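Local coordinates for putative dihydrodipicolinate synthase (Thermus thermophilus, PDB 2PCQ), which belongs to the dihydrodipicolinate synthetase family, adopts a TIM-barrel fold and assembles as a tetramer, its role being assigned only putatively, at residues A[45-48]-A[49-53]; A[99-102]-A[103-106]; A[236-239]-A[240-244]. All coordinates share one frame; numbering follows the deposited sequence.

Overall arrangement
The chain closes eight parallel strands into a barrel, and all three contacts are local, each between residues a few positions apart on the backbone. Interaction 1 caps the start of helix 49-57, interaction 2 is a turn in the loop between strand 91-94 and helix 107-118, and interaction 3 is a kinked part of helix 216-247. Nearest atoms are about 7 Å apart between interactions 1 and 3, about 10 Å between 1 and 2, and about 19 Å between 2 and 3. All three touch the second subunit, whose Tyr100 reaches both His46 and Val238. The side chain of Gln243 is about 5 Å from a glycerol that probably came from the crystallisation liquor.

Interaction 1: residues A[45-48]-A[49-53]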
loop_
_atom_site.group_PDB
_atom_site.type_symbol
_atom_site.label_atom_id
_atom_site.label_comp_id
_atom_site.label_asym_id
_atom_site.label_seq_id
_atom_site.Cartn_x
_atom_site.Cartn_y
_atom_site.Cartn_z
ATOM N N VAL A 45 2.749 2.551 -24.686
ATOM C CA VAL A 45 3.456 1.330 -24.298
ATOM C C VAL A 45 2.886 0.079 -24.957
ATOM O O VAL A 45 3.437 -1.012 -24.808
ATOM C CB VAL A 45 3.459 1.123 -22.762
ATOM C CG1 VAL A 45 4.164 2.295 -22.083
ATOM C CG2 VAL A 45 2.038 0.973 -22.246
ATOM N N HIS A 46 1.785 0.233 -25.687
ATOM C CA HIS A 46 1.183 -0.898 -26.381
ATOM C C HIS A 46 1.706 -0.992 -27.813
ATOM O O HIS A 46 1.289 -1.857 -28.581
ATOM C CB HIS A 46 -0.342 -0.770 -26.393
ATOM C CG HIS A 46 -0.988 -1.144 -25.096
ATOM N ND1 HIS A 46 -2.357 -1.161 -24.924
ATOM C CD2 HIS A 46 -0.457 -1.550 -23.918
ATOM C CE1 HIS A 46 -2.639 -1.565 -23.700
ATOM N NE2 HIS A 46 -1.505 -1.808 -23.067
ATOM N N LEU A 47 2.634 -0.106 -28.160
ATOM C CA LEU A 47 3.208 -0.081 -29.503
ATOM C C LEU A 47 4.675 -0.480 -29.516
ATOM O O LEU A 47 5.401 -0.227 -28.559
ATOM C CB LEU A 47 3.104 1.327 -30.095
ATOM C CG LEU A 47 1.734 1.998 -30.180
ATOM C CD1 LEU A 47 1.914 3.451 -30.580
ATOM C CD2 LEU A 47 0.862 1.266 -31.181
ATOM N N THR A 48 5.105 -1.100 -30.609
ATOM C CA THR A 48 6.507 -1.468 -30.765
ATOM C C THR A 48 7.176 -0.181 -31.249
ATOM O O THR A 48 6.494 0.737 -31.701
ATOM C CB THR A 48 6.705 -2.546 -31.851
ATOM O OG1 THR A 48 6.255 -2.040 -33.113
ATOM C CG2 THR A 48 5.936 -3.808 -31.501
ATOM N N PRO A 49 8.510 -0.090 -31.153
ATOM C CA PRO A 49 9.203 1.121 -31.604
ATOM C C PRO A 49 8.836 1.497 -33.041
ATOM O O PRO A 49 8.722 2.674 -33.377
ATOM C CB PRO A 49 10.673 0.742 -31.462
ATOM C CG PRO A 49 10.656 -0.151 -30.250
ATOM C CD PRO A 49 9.451 -1.031 -30.516
ATOM N N GLU A 50 8.644 0.484 -33.879
ATOM C CA GLU A 50 8.295 0.695 -35.282
ATOM C C GLU A 50 6.908 1.327 -35.412
ATOM O O GLU A 50 6.727 2.294 -36.153
ATOM C CB GLU A 50 8.350 -0.645 -36.027
ATOM C CG GLU A 50 8.208 -0.566 -37.543
ATOM C CD GLU A 50 6.771 -0.394 -37.997
ATOM O OE1 GLU A 50 5.901 -1.140 -37.498
ATOM O OE2 GLU A 50 6.513 0.475 -38.860
ATOM N N GLU A 51 5.933 0.781 -34.689
ATOM C CA GLU A 51 4.571 1.306 -34.726
ATOM C C GLU A 51 4.546 2.711 -34.124
ATOM O O GLU A 51 3.838 3.593 -34.610
ATOM C CB GLU A 51 3.626 0.374 -33.959
ATOM C CG GLU A 51 3.640 -1.060 -34.487
ATOM C CD GLU A 51 2.839 -2.025 -33.632
ATOM O OE1 GLU A 51 2.966 -1.965 -32.390
ATOM O OE2 GLU A 51 2.093 -2.854 -34.201
ATOM N N ARG A 52 5.338 2.913 -33.074
ATOM C CA ARG A 52 5.434 4.205 -32.399
ATOM C C ARG A 52 5.851 5.293 -33.391
ATOM O O ARG A 52 5.248 6.363 -33.444
ATOM C CB ARG A 52 6.465 4.124 -31.267
ATOM C CG ARG A 52 6.636 5.395 -30.443
ATOM C CD ARG A 52 7.879 5.291 -29.566
ATOM N NE ARG A 52 9.088 5.224 -30.382
ATOM C CZ ARG A 52 10.187 4.546 -30.060
ATOM N NH1 ARG A 52 10.249 3.857 -28.928
ATOM N NH2 ARG A 52 11.229 4.557 -30.878
ATOM N N ALA A 53 6.891 5.014 -34.170
ATOM C CA ALA A 53 7.393 5.965 -35.157
ATOM C C ALA A 53 6.385 6.149 -36.289
ATOM O O ALA A 53 6.162 7.261 -36.763
ATOM C CB ALA A 53 8.727 5.477 -35.723
#
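Thr48 and Glu51 clasp each other at the first turn of helix 49-57 in a capping box. The side chain of Thr48, the N-cap residue, accepts from the backbone of Glu51, with Glu51 N 3.2 Å from Thr48 OG1; in return Thr48 N donates to Glu51 OE1 across 2.9 Å. That second bond is nearly straight (166°) and meets the carboxylate on its anti side, somewhat out of plane. With chi1 of Thr48 at 61°, OG1 lies between its own backbone N and carbonyl carbon, turned to the first turn of the helix, while CG2 packs 3.6 Å from Glu51 OE1. The first helical backbone bond follows, from Arg52 N to Thr48 O at 2.8 Å.

Packing is closest here. Glu51 CG comes 3.1 Å from Thr48 OG1, and Leu47, which is buried, lays CB and CD2 against the aliphatic root of Glu51, each 4.0 Å from Glu51 CB. Its other methyl, CD1, reaches Arg52 CA. On the looser side the exposed Glu50 brings little more than CB to 3.9 Å from Thr48 OG1, and its carboxylate forms a salt bridge with Arg54. The Arg52 chain bends at chi3 (65°), which puts one face of its guanidinium over Pro49 CA.

The polar ends tie the cap to its surroundings: Glu51 OE2 forms a salt bridge with Arg256, which also binds His46 O, and Arg52 NE pairs with Glu83 of helix 74-87, while Pro49 packs on Pro49 of the second subunit. The contact thus joins the loop after strand 36-37 to helix 49-57, with Arg52 and Ala53 leaning on the neighbouring helix 74-87.

Interaction 2: residues A[99-102]-A[103-106]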
loop_
_atom_site.group_PDB
_atom_site.type_symbol
_atom_site.label_atom_id
_atom_site.label_comp_id
_atom_site.label_asym_id
_atom_site.label_seq_id
_atom_site.Cartn_x
_atom_site.Cartn_y
_atom_site.Cartn_z
ATOM N N TYR A 99 10.087 -0.840 -14.396
ATOM C CA TYR A 99 10.370 -2.204 -13.983
ATOM C C TYR A 99 11.385 -2.391 -12.851
ATOM O O TYR A 99 11.099 -3.096 -11.885
ATOM C CB TYR A 99 10.781 -3.033 -15.200
ATOM C CG TYR A 99 10.566 -4.512 -15.011
ATOM C CD1 TYR A 99 9.330 -5.101 -15.285
ATOM C CD2 TYR A 99 11.592 -5.325 -14.535
ATOM C CE1 TYR A 99 9.125 -6.470 -15.090
ATOM C CE2 TYR A 99 11.398 -6.694 -14.335
ATOM C CZ TYR A 99 10.168 -7.258 -14.613
ATOM O OH TYR A 99 9.981 -8.605 -14.411
ATOM N N TYR A 100 12.560 -1.774 -12.961
ATOM C CA TYR A 100 13.587 -1.907 -11.918
ATOM C C TYR A 100 13.756 -0.613 -11.128
ATOM O O TYR A 100 14.815 -0.357 -10.556
ATOM C CB TYR A 100 14.933 -2.283 -12.547
ATOM C CG TYR A 100 14.909 -3.570 -13.337
ATOM C CD1 TYR A 100 14.950 -4.809 -12.697
ATOM C CD2 TYR A 100 14.819 -3.548 -14.726
ATOM C CE1 TYR A 100 14.900 -5.995 -13.431
ATOM C CE2 TYR A 100 14.766 -4.719 -15.465
ATOM C CZ TYR A 100 14.807 -5.937 -14.816
ATOM O OH TYR A 100 14.750 -7.088 -15.560
ATOM N N HIS A 101 12.700 0.189 -11.085
ATOM C CA HIS A 101 12.727 1.477 -10.400
ATOM C C HIS A 101 13.382 1.488 -9.021
ATOM O O HIS A 101 14.058 2.452 -8.660
ATOM C CB HIS A 101 11.304 2.032 -10.300
ATOM C CG HIS A 101 11.241 3.432 -9.779
ATOM N ND1 HIS A 101 11.254 3.729 -8.434
ATOM C CD2 HIS A 101 11.175 4.620 -10.426
ATOM C CE1 HIS A 101 11.195 5.040 -8.273
ATOM N NE2 HIS A 101 11.147 5.603 -9.467
ATOM N N GLY A 102 13.177 0.427 -8.250
ATOM C CA GLY A 102 13.764 0.360 -6.922
ATOM C C GLY A 102 15.284 0.389 -6.920
ATOM O O GLY A 102 15.895 0.747 -5.916
ATOM N N SER A 103 15.898 0.027 -8.045
ATOM C CA SER A 103 17.356 0.004 -8.155
ATOM C C SER A 103 17.906 1.215 -8.905
ATOM O O SER A 103 19.119 1.347 -9.087
ATOM C CB SER A 103 17.804 -1.270 -8.878
ATOM O OG SER A 103 17.343 -2.432 -8.208
ATOM N N LEU A 104 17.010 2.096 -9.338
ATOM C CA LEU A 104 17.393 3.283 -10.097
ATOM C C LEU A 104 18.305 4.257 -9.342
ATOM O O LEU A 104 19.314 4.710 -9.881
ATOM C CB LEU A 104 16.127 4.001 -10.572
ATOM C CG LEU A 104 16.234 5.097 -11.630
ATOM C CD1 LEU A 104 16.964 4.577 -12.862
ATOM C CD2 LEU A 104 14.828 5.558 -11.998
ATOM N N GLY A 105 17.953 4.579 -8.103
ATOM C CA GLY A 105 18.764 5.501 -7.322
ATOM C C GLY A 105 18.885 6.860 -7.991
ATOM O O GLY A 105 17.901 7.401 -8.500
ATOM N N ALA A 106 20.095 7.411 -8.000
ATOM C CA ALA A 106 20.343 8.711 -8.614
ATOM C C ALA A 106 20.212 8.623 -10.131
ATOM O O ALA A 106 20.320 9.631 -10.829
ATOM C CB ALA A 106 21.735 9.216 -8.235
HETATM O O HOH W 1 15.104 4.327 -7.033
#
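Ser103, Leu104 and His101 meet in two overlapping beta-turns, both close to type I, in the loop that leads from barrel strand 91-94 to helix 107-118. Two successive backbone bonds, each spanning three residues, hold this part of the TIM-barrel chain. Ser103 N donates to Tyr100 O at 2.8 Å, and Leu104 N to His101 O at 3.0 Å. The second donor stands well above the plane of the His101 carbonyl, with a C=O...N angle of only 112°, consistent with the tight curl of the chain.

Ser103 CB lies 3.5 Å from Tyr100 O. With chi1 at -58°, OG is placed beside its own backbone N and opposite the carbonyl carbon, 3.7 Å from Gly102 C. Leu104 does most of its touching through CB, which lies 3.2 Å from His101 O. Farther out, its CD2 methyl comes obliquely to the imidazole of His101, whose side chain also packs on Val132.

At the start of the turns, the face of the Tyr100 ring receives CD2 of Tyr99, and the Tyr100 hydroxyl bonds to Ser40 O of the second subunit. Ser103 packs on Pro239 and Leu104 on Tyr259 of that same subunit, so the loop here is part of the interface between the two copies. Gly105 has a positive phi (59°), and a water links its backbone to His101: it donates to His101 O at 2.7 Å and accepts from Gly105 N at 3.1 Å.

Interaction 3: residues A[236-239]-A[240-244]; sequences GGVP and LLKQA
At a kink in the long helix 216-247, Leu240 packs against Gly236. Leu240 CB lies 3.6 Å and CD2 3.7 Å from Gly236 CA, so the leucine rests directly on the glycine backbone. Its CG stands anti to the backbone N (chi1 -178°), which directs the branch back along the helix over this glycine. The backbone bond beside it, Leu240 N to Gly236 O, is weak at 3.4 Å.

Neither Val238 N nor Pro239 N is bonded to the preceding turn; proline has no hydrogen to give, and Gly237 takes up a positive phi of 58°. Regular i to i+4 bonding then resumes. Leu241 N reaches Gly237 O at 3.1 Å in the carbonyl plane, and Lys242 N meets Val238 O at 3.0 Å, an almost straight bond of 173°. Gln243 N binds Pro239 O, with Gln243 CB also 3.3 Å from that oxygen.

In this TIM-barrel protein the helix follows the last barrel strand, 191-193, and helix 201-212. Here Leu240 fits against Trp266 and Phe269 of helix 266-278, while Val238, which also packs on Tyr100 of the second subunit, runs side by side with Lys242 on another flank, Val238 CG1 4.2 Å from Lys242 CD. Lys242 extends past the valine until NZ is gripped by Thr8 O, Tyr254 O and, in a salt bridge, Glu43 OE2, three acceptors for a buried ammonium group, and Gln243 OE1 accepts from Ser263 N.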
loop_
_atom_site.group_PDB
_atom_site.type_symbol
_atom_site.label_atom_id
_atom_site.label_comp_id
_atom_site.label_asym_id
_atom_site.label_seq_id
_atom_site.Cartn_x
_atom_site.Cartn_y
_atom_site.Cartn_z
ATOM N N GLY A 236 -13.170 4.214 -15.719
ATOM C CA GLY A 236 -13.264 3.423 -16.932
ATOM C C GLY A 236 -11.989 3.329 -17.755
ATOM O O GLY A 236 -11.851 2.439 -18.590
ATOM N N GLY A 237 -11.060 4.253 -17.537
ATOM C CA GLY A 237 -9.805 4.225 -18.272
ATOM C C GLY A 237 -9.917 4.293 -19.787
ATOM O O GLY A 237 -10.875 4.843 -20.329
ATOM N N VAL A 238 -8.931 3.723 -20.475
ATOM C CA VAL A 238 -8.900 3.744 -21.933
ATOM C C VAL A 238 -10.109 3.113 -22.627
ATOM O O VAL A 238 -10.621 3.668 -23.598
ATOM C CB VAL A 238 -7.600 3.092 -22.467
ATOM C CG1 VAL A 238 -7.639 3.005 -23.991
ATOM C CG2 VAL A 238 -6.401 3.926 -22.039
ATOM N N PRO A 239 -10.576 1.944 -22.152
ATOM C CA PRO A 239 -11.738 1.342 -22.816
ATOM C C PRO A 239 -12.959 2.265 -22.806
ATOM O O PRO A 239 -13.675 2.363 -23.802
ATOM C CB PRO A 239 -11.974 0.063 -22.013
ATOM C CG PRO A 239 -10.588 -0.310 -21.571
ATOM C CD PRO A 239 -10.019 1.030 -21.139
ATOM N N LEU A 240 -13.200 2.938 -21.684
ATOM C CA LEU A 240 -14.347 3.838 -21.591
ATOM C C LEU A 240 -14.149 5.066 -22.470
ATOM O O LEU A 240 -15.085 5.522 -23.125
ATOM C CB LEU A 240 -14.590 4.271 -20.139
ATOM C CG LEU A 240 -15.811 5.176 -19.912
ATOM C CD1 LEU A 240 -17.058 4.502 -20.474
ATOM C CD2 LEU A 240 -15.983 5.470 -18.422
ATOM N N LEU A 241 -12.929 5.595 -22.490
ATOM C CA LEU A 241 -12.619 6.767 -23.303
ATOM C C LEU A 241 -12.864 6.494 -24.784
ATOM O O LEU A 241 -13.513 7.283 -25.470
ATOM C CB LEU A 241 -11.156 7.183 -23.102
ATOM C CG LEU A 241 -10.654 8.313 -24.007
ATOM C CD1 LEU A 241 -11.510 9.555 -23.787
ATOM C CD2 LEU A 241 -9.185 8.602 -23.716
ATOM N N LYS A 242 -12.341 5.378 -25.278
ATOM C CA LYS A 242 -12.512 5.036 -26.681
ATOM C C LYS A 242 -13.964 4.735 -27.035
ATOM O O LYS A 242 -14.444 5.144 -28.091
ATOM C CB LYS A 242 -11.612 3.855 -27.053
ATOM C CG LYS A 242 -10.145 4.246 -27.205
ATOM C CD LYS A 242 -9.315 3.109 -27.788
ATOM C CE LYS A 242 -7.949 3.608 -28.222
ATOM N NZ LYS A 242 -7.137 2.533 -28.855
ATOM N N GLN A 243 -14.665 4.029 -26.155
ATOM C CA GLN A 243 -16.060 3.708 -26.417
ATOM C C GLN A 243 -16.891 4.990 -26.492
ATOM O O GLN A 243 -17.814 5.095 -27.300
ATOM C CB GLN A 243 -16.612 2.778 -25.335
ATOM C CG GLN A 243 -18.098 2.463 -25.504
ATOM C CD GLN A 243 -18.559 1.325 -24.616
ATOM O OE1 GLN A 243 -18.049 1.138 -23.511
ATOM N NE2 GLN A 243 -19.541 0.566 -25.092
ATOM N N ALA A 244 -16.550 5.967 -25.658
ATOM C CA ALA A 244 -17.259 7.244 -25.640
ATOM C C ALA A 244 -17.007 7.996 -26.943
ATOM O O ALA A 244 -17.929 8.546 -27.547
ATOM C CB ALA A 244 -16.798 8.085 -24.458
#